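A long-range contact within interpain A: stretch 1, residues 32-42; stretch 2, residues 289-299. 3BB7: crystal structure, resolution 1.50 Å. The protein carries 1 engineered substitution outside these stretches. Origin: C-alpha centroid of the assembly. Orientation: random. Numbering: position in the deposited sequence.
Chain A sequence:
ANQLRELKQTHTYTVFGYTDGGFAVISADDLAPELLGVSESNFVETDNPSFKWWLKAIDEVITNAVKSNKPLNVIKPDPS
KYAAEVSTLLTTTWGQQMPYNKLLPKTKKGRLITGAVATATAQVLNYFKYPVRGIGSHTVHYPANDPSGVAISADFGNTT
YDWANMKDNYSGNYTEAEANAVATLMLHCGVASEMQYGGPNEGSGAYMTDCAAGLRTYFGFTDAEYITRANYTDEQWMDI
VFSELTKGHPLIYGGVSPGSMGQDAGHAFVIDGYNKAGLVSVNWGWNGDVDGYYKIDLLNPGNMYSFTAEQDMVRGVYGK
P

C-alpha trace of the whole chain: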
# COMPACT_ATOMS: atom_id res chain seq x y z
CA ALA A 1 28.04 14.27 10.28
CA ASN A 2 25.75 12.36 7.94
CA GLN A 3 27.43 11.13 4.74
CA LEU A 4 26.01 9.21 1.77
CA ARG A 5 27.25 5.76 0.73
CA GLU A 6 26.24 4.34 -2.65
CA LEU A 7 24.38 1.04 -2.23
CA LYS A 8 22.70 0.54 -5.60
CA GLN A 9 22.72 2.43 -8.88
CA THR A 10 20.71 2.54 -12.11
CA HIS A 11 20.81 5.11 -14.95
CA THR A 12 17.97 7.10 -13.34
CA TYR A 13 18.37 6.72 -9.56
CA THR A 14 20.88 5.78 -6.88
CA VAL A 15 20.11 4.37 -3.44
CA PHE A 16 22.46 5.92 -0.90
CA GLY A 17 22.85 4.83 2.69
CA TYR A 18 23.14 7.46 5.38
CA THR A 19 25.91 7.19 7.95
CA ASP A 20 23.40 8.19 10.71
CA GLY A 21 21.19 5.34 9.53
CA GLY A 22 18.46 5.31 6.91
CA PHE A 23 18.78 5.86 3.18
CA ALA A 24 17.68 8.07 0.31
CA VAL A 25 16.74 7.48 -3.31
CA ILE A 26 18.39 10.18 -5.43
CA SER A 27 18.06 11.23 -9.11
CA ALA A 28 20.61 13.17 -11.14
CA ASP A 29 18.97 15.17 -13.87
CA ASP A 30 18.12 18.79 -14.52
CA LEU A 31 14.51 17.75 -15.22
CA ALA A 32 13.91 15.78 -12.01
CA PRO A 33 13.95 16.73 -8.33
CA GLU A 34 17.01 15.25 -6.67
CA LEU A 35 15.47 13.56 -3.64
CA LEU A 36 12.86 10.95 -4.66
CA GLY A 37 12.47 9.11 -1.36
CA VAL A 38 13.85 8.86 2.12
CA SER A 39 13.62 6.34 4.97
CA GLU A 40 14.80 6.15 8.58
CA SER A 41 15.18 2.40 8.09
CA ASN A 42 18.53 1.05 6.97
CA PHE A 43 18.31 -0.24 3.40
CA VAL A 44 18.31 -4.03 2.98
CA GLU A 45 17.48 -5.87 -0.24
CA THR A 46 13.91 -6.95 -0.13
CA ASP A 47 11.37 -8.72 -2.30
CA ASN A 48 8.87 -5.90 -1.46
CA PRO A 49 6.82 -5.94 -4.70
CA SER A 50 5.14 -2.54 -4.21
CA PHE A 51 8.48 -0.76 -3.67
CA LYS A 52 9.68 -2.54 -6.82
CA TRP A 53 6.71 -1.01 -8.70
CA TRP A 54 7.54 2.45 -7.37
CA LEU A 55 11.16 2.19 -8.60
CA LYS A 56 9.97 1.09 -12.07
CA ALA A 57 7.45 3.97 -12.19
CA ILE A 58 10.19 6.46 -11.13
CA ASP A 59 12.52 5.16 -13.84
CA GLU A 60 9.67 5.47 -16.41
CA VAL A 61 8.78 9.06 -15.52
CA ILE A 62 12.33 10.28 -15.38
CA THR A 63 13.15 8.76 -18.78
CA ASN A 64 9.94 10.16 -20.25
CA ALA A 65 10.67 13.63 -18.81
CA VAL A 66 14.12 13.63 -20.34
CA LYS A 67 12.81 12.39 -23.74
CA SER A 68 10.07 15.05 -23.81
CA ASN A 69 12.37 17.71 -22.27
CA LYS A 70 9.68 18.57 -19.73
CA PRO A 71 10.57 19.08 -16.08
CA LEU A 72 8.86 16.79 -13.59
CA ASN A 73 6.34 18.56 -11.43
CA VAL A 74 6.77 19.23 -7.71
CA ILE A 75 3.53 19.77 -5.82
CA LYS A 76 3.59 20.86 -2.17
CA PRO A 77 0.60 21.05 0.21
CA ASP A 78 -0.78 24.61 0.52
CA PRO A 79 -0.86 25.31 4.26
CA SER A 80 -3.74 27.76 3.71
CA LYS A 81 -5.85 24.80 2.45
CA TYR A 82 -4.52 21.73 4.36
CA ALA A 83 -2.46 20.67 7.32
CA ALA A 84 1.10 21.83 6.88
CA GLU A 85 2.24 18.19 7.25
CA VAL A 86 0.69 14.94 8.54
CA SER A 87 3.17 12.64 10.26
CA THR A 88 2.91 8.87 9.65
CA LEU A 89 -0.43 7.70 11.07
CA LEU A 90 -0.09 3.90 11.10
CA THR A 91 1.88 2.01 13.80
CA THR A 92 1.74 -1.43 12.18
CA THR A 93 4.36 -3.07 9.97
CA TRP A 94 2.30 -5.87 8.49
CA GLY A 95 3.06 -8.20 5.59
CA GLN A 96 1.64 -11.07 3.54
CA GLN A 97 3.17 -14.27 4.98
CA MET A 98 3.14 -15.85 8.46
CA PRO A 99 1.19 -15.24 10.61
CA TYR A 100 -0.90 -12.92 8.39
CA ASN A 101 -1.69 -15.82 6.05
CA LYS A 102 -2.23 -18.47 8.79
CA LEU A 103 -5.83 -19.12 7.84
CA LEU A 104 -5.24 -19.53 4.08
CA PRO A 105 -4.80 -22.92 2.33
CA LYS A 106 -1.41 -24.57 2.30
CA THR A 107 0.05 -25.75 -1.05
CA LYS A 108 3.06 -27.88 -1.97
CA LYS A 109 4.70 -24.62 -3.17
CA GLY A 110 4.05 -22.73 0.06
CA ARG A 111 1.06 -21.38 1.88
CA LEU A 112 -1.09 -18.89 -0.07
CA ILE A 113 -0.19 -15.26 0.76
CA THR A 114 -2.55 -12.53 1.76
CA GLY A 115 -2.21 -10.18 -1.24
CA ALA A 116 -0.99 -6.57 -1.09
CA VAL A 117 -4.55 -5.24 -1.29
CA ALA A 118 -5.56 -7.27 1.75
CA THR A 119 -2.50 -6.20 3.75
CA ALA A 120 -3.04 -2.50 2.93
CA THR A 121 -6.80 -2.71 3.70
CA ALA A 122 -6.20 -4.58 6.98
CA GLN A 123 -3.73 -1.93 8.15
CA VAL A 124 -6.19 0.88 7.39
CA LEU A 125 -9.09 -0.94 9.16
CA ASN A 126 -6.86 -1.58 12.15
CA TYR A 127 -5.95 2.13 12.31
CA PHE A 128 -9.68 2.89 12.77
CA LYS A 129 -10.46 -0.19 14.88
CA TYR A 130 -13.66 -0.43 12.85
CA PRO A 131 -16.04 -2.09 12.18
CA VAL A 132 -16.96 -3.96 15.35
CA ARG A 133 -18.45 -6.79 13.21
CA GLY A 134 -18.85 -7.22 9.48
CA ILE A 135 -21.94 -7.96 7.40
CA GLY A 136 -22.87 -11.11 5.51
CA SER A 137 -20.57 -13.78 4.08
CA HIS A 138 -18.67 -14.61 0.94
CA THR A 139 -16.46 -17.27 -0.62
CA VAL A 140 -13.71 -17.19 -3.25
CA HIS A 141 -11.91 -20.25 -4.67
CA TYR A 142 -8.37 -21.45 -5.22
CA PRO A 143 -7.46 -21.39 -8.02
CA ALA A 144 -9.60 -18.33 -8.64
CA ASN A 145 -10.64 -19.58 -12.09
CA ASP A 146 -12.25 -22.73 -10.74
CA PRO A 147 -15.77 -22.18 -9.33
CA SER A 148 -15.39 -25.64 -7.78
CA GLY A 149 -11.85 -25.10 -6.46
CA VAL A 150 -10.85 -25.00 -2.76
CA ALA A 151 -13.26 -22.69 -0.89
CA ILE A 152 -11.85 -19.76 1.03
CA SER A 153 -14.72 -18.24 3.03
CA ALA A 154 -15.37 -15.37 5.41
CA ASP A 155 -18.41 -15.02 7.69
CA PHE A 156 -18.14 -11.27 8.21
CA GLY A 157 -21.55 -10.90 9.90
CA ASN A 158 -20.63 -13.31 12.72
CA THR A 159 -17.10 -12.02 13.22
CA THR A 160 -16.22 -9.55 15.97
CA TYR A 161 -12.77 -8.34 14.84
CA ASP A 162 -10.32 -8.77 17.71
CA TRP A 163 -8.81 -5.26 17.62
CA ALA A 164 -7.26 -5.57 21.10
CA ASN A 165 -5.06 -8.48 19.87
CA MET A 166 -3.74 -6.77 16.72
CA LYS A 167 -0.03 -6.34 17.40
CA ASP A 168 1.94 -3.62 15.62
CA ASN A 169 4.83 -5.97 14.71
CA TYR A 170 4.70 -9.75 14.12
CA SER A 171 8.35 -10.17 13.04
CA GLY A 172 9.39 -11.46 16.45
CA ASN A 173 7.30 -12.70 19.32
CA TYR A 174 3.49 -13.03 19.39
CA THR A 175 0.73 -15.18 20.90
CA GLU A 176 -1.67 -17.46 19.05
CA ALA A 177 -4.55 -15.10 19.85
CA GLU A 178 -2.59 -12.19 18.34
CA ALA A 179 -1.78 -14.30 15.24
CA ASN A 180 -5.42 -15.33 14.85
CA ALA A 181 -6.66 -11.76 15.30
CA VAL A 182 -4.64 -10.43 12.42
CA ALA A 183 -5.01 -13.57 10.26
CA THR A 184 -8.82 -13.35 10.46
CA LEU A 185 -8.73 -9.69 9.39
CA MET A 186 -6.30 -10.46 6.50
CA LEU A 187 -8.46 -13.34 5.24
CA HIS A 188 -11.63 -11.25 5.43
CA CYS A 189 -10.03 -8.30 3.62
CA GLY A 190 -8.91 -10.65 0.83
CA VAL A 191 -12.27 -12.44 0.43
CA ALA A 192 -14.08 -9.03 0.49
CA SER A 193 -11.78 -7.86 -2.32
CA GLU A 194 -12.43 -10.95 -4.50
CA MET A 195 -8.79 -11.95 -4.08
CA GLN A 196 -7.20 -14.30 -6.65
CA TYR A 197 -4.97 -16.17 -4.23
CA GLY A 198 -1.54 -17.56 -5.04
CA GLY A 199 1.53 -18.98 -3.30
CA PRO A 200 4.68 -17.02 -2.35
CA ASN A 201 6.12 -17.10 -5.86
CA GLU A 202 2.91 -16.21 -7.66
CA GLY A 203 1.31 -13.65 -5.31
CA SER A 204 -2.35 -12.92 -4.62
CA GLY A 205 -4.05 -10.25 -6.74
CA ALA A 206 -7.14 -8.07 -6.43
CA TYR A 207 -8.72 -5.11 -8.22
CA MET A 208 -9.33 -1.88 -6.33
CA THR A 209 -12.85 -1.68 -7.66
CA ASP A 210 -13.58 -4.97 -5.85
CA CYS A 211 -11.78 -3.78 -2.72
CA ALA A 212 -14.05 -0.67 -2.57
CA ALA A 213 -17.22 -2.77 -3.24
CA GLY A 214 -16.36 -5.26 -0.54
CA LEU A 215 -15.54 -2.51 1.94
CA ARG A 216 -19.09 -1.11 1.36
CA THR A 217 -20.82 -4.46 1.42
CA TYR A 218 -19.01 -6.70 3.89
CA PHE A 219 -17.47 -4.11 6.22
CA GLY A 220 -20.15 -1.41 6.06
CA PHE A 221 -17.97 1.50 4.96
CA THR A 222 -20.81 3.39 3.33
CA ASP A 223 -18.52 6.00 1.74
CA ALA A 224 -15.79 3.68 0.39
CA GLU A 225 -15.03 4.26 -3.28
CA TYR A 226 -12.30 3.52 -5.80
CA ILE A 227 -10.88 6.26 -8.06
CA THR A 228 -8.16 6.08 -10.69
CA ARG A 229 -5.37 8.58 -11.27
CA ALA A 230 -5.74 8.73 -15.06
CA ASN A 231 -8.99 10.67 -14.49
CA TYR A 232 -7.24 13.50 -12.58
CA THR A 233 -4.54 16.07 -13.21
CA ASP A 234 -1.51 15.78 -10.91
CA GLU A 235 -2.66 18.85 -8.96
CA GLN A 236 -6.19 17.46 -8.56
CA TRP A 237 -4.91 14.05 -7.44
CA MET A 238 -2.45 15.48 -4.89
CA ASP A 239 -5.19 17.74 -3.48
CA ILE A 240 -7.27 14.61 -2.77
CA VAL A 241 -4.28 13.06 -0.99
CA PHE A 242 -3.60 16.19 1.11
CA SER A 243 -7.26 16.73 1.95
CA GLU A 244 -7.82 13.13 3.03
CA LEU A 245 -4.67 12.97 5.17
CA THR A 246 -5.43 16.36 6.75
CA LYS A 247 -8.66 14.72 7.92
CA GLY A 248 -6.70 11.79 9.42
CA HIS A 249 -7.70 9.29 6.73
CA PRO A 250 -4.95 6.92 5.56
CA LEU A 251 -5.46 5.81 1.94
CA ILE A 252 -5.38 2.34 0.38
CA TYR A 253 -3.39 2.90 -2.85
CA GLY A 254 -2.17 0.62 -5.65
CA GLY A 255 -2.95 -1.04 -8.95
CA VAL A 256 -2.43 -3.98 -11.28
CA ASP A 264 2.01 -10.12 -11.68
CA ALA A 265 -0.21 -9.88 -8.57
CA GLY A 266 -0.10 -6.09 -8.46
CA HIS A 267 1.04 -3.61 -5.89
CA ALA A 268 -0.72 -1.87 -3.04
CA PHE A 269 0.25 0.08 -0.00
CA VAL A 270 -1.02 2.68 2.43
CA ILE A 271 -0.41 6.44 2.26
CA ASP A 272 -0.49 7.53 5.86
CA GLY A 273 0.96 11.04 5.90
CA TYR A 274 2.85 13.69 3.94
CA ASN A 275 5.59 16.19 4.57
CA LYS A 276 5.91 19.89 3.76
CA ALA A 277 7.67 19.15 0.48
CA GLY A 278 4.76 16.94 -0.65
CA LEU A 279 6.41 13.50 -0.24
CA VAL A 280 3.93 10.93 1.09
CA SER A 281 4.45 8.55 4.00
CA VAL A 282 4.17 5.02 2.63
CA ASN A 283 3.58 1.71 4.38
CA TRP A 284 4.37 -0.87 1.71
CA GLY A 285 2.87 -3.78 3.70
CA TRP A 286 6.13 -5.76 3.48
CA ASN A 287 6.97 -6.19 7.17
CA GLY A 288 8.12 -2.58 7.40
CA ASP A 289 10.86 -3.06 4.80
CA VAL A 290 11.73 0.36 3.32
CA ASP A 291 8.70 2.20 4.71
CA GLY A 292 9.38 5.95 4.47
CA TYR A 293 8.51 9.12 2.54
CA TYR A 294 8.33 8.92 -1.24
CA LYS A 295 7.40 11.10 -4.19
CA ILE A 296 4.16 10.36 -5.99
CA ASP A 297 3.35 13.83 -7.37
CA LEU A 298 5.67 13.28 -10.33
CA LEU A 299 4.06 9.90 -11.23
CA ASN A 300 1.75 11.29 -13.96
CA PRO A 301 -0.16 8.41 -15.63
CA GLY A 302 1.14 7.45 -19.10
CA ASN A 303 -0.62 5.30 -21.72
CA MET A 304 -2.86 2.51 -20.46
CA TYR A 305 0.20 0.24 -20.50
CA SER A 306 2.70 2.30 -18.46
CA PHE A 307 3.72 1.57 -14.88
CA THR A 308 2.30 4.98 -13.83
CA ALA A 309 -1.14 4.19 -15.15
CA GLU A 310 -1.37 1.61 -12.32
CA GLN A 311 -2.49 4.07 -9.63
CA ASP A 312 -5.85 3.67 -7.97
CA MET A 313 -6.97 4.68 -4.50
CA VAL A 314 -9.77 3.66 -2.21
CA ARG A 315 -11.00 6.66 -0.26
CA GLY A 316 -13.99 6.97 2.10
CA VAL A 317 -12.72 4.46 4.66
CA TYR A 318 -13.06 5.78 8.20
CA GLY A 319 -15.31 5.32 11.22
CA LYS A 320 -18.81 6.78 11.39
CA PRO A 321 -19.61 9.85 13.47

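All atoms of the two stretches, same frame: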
# COMPACT_ATOMS: atom_id res chain seq x y z
N ALA A 32 14.51 16.50 -13.13
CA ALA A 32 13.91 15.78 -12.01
C ALA A 32 14.36 16.38 -10.68
O ALA A 32 15.49 16.83 -10.55
CB ALA A 32 14.33 14.32 -12.05
N PRO A 33 13.47 16.33 -9.66
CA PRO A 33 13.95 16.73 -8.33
C PRO A 33 14.94 15.70 -7.83
O PRO A 33 14.79 14.51 -8.13
CB PRO A 33 12.68 16.69 -7.47
CG PRO A 33 11.76 15.78 -8.19
CD PRO A 33 12.07 15.88 -9.66
N GLU A 34 15.95 16.14 -7.07
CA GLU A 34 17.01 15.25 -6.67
C GLU A 34 16.52 14.17 -5.69
O GLU A 34 16.74 12.99 -5.89
CB GLU A 34 18.12 16.05 -6.01
CG GLU A 34 19.35 15.21 -5.74
CD GLU A 34 20.52 15.97 -5.16
OE1 GLU A 34 20.34 16.82 -4.24
OE2 GLU A 34 21.64 15.69 -5.63
N LEU A 35 15.88 14.57 -4.60
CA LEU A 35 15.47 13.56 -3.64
C LEU A 35 14.12 12.98 -4.03
O LEU A 35 13.12 13.71 -4.12
CB LEU A 35 15.42 14.14 -2.23
CG LEU A 35 15.02 12.99 -1.29
CD1 LEU A 35 16.14 12.54 -0.43
CD2 LEU A 35 13.78 13.29 -0.50
N LEU A 36 14.10 11.66 -4.24
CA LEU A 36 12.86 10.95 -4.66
C LEU A 36 12.19 10.24 -3.49
O LEU A 36 10.98 10.04 -3.50
CB LEU A 36 13.18 9.95 -5.77
CG LEU A 36 13.91 10.55 -6.99
CD1 LEU A 36 14.39 9.45 -7.91
CD2 LEU A 36 12.95 11.47 -7.73
N GLY A 37 12.99 9.83 -2.51
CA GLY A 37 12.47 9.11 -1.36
C GLY A 37 13.47 9.06 -0.25
O GLY A 37 14.68 9.21 -0.47
N VAL A 38 12.99 8.85 0.95
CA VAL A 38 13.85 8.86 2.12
C VAL A 38 13.25 8.00 3.22
O VAL A 38 12.07 8.07 3.45
CB VAL A 38 14.18 10.31 2.63
CG1 VAL A 38 12.91 11.12 2.92
CG2 VAL A 38 15.18 10.30 3.83
N SER A 39 14.08 7.23 3.90
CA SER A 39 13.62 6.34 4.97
C SER A 39 14.54 6.46 6.15
O SER A 39 15.75 6.69 5.96
CB SER A 39 13.62 4.90 4.47
OG SER A 39 13.22 4.00 5.48
N GLU A 40 13.98 6.28 7.35
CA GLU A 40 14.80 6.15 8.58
C GLU A 40 15.34 4.73 8.73
O GLU A 40 16.29 4.48 9.50
CB GLU A 40 13.99 6.55 9.82
CG GLU A 40 13.60 8.02 9.88
CD GLU A 40 12.52 8.33 10.94
OE1 GLU A 40 11.99 7.38 11.58
OE2 GLU A 40 12.20 9.53 11.11
N SER A 41 14.77 3.78 7.99
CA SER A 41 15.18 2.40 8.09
C SER A 41 16.43 2.18 7.26
O SER A 41 16.52 2.65 6.13
CB SER A 41 14.06 1.48 7.61
OG SER A 41 12.96 1.60 8.48
N ASN A 42 17.38 1.43 7.78
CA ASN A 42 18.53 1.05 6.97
C ASN A 42 18.06 0.25 5.75
O ASN A 42 17.10 -0.55 5.84
CB ASN A 42 19.53 0.24 7.78
CG ASN A 42 20.39 1.09 8.70
OD1 ASN A 42 20.10 2.25 8.96
ND2 ASN A 42 21.46 0.52 9.18
N ASP A 289 9.69 -3.27 5.65
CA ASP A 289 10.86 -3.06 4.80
C ASP A 289 10.66 -1.79 3.97
O ASP A 289 9.70 -1.66 3.22
CB ASP A 289 11.04 -4.21 3.83
CG ASP A 289 11.48 -5.50 4.51
OD1 ASP A 289 11.59 -6.53 3.76
OD2 ASP A 289 11.73 -5.51 5.74
N VAL A 290 11.64 -0.90 4.07
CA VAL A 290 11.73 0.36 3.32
C VAL A 290 10.54 1.32 3.41
O VAL A 290 10.41 2.21 2.57
CB VAL A 290 12.30 0.17 1.87
CG1 VAL A 290 13.71 -0.46 1.92
CG2 VAL A 290 11.38 -0.66 0.96
N ASP A 291 9.73 1.19 4.46
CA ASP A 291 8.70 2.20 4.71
C ASP A 291 9.40 3.55 4.89
O ASP A 291 10.53 3.61 5.41
CB ASP A 291 7.84 1.88 5.95
CG ASP A 291 6.95 0.67 5.77
OD1 ASP A 291 6.85 0.16 4.64
OD2 ASP A 291 6.31 0.27 6.79
N GLY A 292 8.77 4.62 4.42
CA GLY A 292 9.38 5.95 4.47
C GLY A 292 8.57 6.95 3.68
O GLY A 292 7.39 6.70 3.40
N TYR A 293 9.19 8.07 3.31
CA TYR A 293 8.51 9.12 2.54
C TYR A 293 8.99 9.08 1.11
O TYR A 293 10.20 9.05 0.83
CB TYR A 293 8.80 10.47 3.16
CG TYR A 293 7.98 10.78 4.40
CD1 TYR A 293 6.93 11.69 4.35
CD2 TYR A 293 8.23 10.13 5.60
CE1 TYR A 293 6.20 11.99 5.51
CE2 TYR A 293 7.50 10.43 6.76
CZ TYR A 293 6.47 11.33 6.69
OH TYR A 293 5.77 11.64 7.85
N TYR A 294 8.05 9.11 0.18
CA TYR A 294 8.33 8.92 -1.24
C TYR A 294 7.56 9.88 -2.11
O TYR A 294 6.43 10.26 -1.79
CB TYR A 294 7.96 7.47 -1.63
CG TYR A 294 8.89 6.47 -0.95
CD1 TYR A 294 10.10 6.12 -1.56
CD2 TYR A 294 8.58 5.89 0.28
CE1 TYR A 294 11.00 5.26 -0.95
CE2 TYR A 294 9.49 4.97 0.90
CZ TYR A 294 10.69 4.66 0.25
OH TYR A 294 11.62 3.83 0.82
N LYS A 295 8.13 10.26 -3.23
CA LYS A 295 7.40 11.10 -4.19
C LYS A 295 6.37 10.31 -4.98
O LYS A 295 6.67 9.25 -5.56
CB LYS A 295 8.39 11.77 -5.14
CG LYS A 295 9.16 12.91 -4.47
CD LYS A 295 9.90 13.75 -5.46
CE LYS A 295 10.32 15.08 -4.84
NZ LYS A 295 9.28 16.14 -4.95
N ILE A 296 5.16 10.84 -5.04
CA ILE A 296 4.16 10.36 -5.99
C ILE A 296 3.64 11.50 -6.90
O ILE A 296 3.04 11.22 -7.95
CB ILE A 296 2.96 9.61 -5.37
CG1 ILE A 296 2.14 10.56 -4.50
CG2 ILE A 296 3.46 8.34 -4.62
CD1 ILE A 296 0.74 10.03 -4.14
N ASP A 297 3.86 12.75 -6.53
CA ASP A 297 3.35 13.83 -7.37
C ASP A 297 3.81 13.73 -8.82
O ASP A 297 3.03 13.91 -9.76
CB ASP A 297 3.67 15.22 -6.79
CG ASP A 297 5.14 15.42 -6.44
OD1 ASP A 297 6.00 14.52 -6.61
OD2 ASP A 297 5.46 16.54 -5.96
N LEU A 298 5.07 13.36 -9.00
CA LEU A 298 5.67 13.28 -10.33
C LEU A 298 5.28 12.01 -11.10
O LEU A 298 5.72 11.84 -12.25
CB LEU A 298 7.19 13.40 -10.23
CG LEU A 298 7.94 12.72 -9.10
CD1 LEU A 298 7.66 11.24 -8.98
CD2 LEU A 298 9.46 12.96 -9.26
N LEU A 299 4.46 11.14 -10.52
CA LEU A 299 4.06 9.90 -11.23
C LEU A 299 2.81 10.13 -12.11
O LEU A 299 1.77 9.49 -11.90
CB LEU A 299 3.86 8.71 -10.27
CG LEU A 299 5.10 8.36 -9.42
CD1 LEU A 299 4.78 7.22 -8.50
CD2 LEU A 299 6.28 8.03 -10.29
O HOH W 1 11.24 5.81 7.53
O HOH W 2 13.90 -1.18 5.61

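Two segments of interpain A, at least 250 residues apart in sequence wherever they touch, pair as a short antiparallel β-ladder, extended at one end by an apolar cluster and at the other by a serine hydroxyl and two bridging waters. The strand axes run at 171° and approach to 4.7 Å. At the centre, Val38 and Tyr293 form a hydrogen-bonded pair: Val38 N donates to Tyr293 O (2.8 Å), and Tyr293 N donates to Val38 O (2.9 Å), closing the two-bond ring typical of antiparallel strands. Lys295 N continues the ladder by donating to Leu36 O (2.9 Å). Between these bonds lies the non-hydrogen-bonded pair Gly37 and Tyr294, whose CA atoms are 4.1 Å apart; here Gly37 CA comes within 3.2 Å of Tyr293 O in a CA-H...O contact.

Both glycines fit tight places. A CB on Gly37 would lie 2.5 Å from Tyr294 CD1, on the face of the sheet where the Tyr294 side chain lies; in its absence, Gly37 CA packs 3.8 Å from Tyr294 CD1. A CB on Gly292 would likewise lie 2.5 Å from Val38 O. On the opposite face, Val38 CG1 meets Tyr293 CB at 4.2 Å, while the end of the tyrosine side chain leads away from the first stretch.

Beyond the ladder, Ser39 OG donates to Asp291 O (2.7 Å) and accepts from Ser41 N (3.0 Å), so a single hydroxyl ties the second stretch to the turn of chain after Ser39. Water 1 links the same region, accepting from Glu40 N (2.8 Å) and donating to Asp291 O (3.1 Å); the Asp291 carbonyl thus receives both the serine and the water. Water 2 accepts from Val290 N (2.7 Å) and donates to Asn42 O (3.3 Å), bridging the stretches where their backbones have separated. Within the second stretch, Tyr294 OH donates to Val290 O (2.7 Å), anchoring the far end of the ring.

At the other end, Leu298 CD2 packs against Pro33 CG (3.8 Å) and Leu36 CD2 (4.1 Å). A type I turn from Ile296 to Leu299, closed by Leu299 N donating to Ile296 O (2.9 Å), carries Leu298, whose CA-to-CB bond points toward the first stretch. The Lys295 side chain lies alongside this cluster: Lys295 CE sits 3.7 Å from Pro33 CG and 3.2 Å from Leu35 O, and its charge forms a long salt bridge, Lys295 NZ to Asp297 OD2, at 4.0 Å. The contact buries 497 Å², both sides summed.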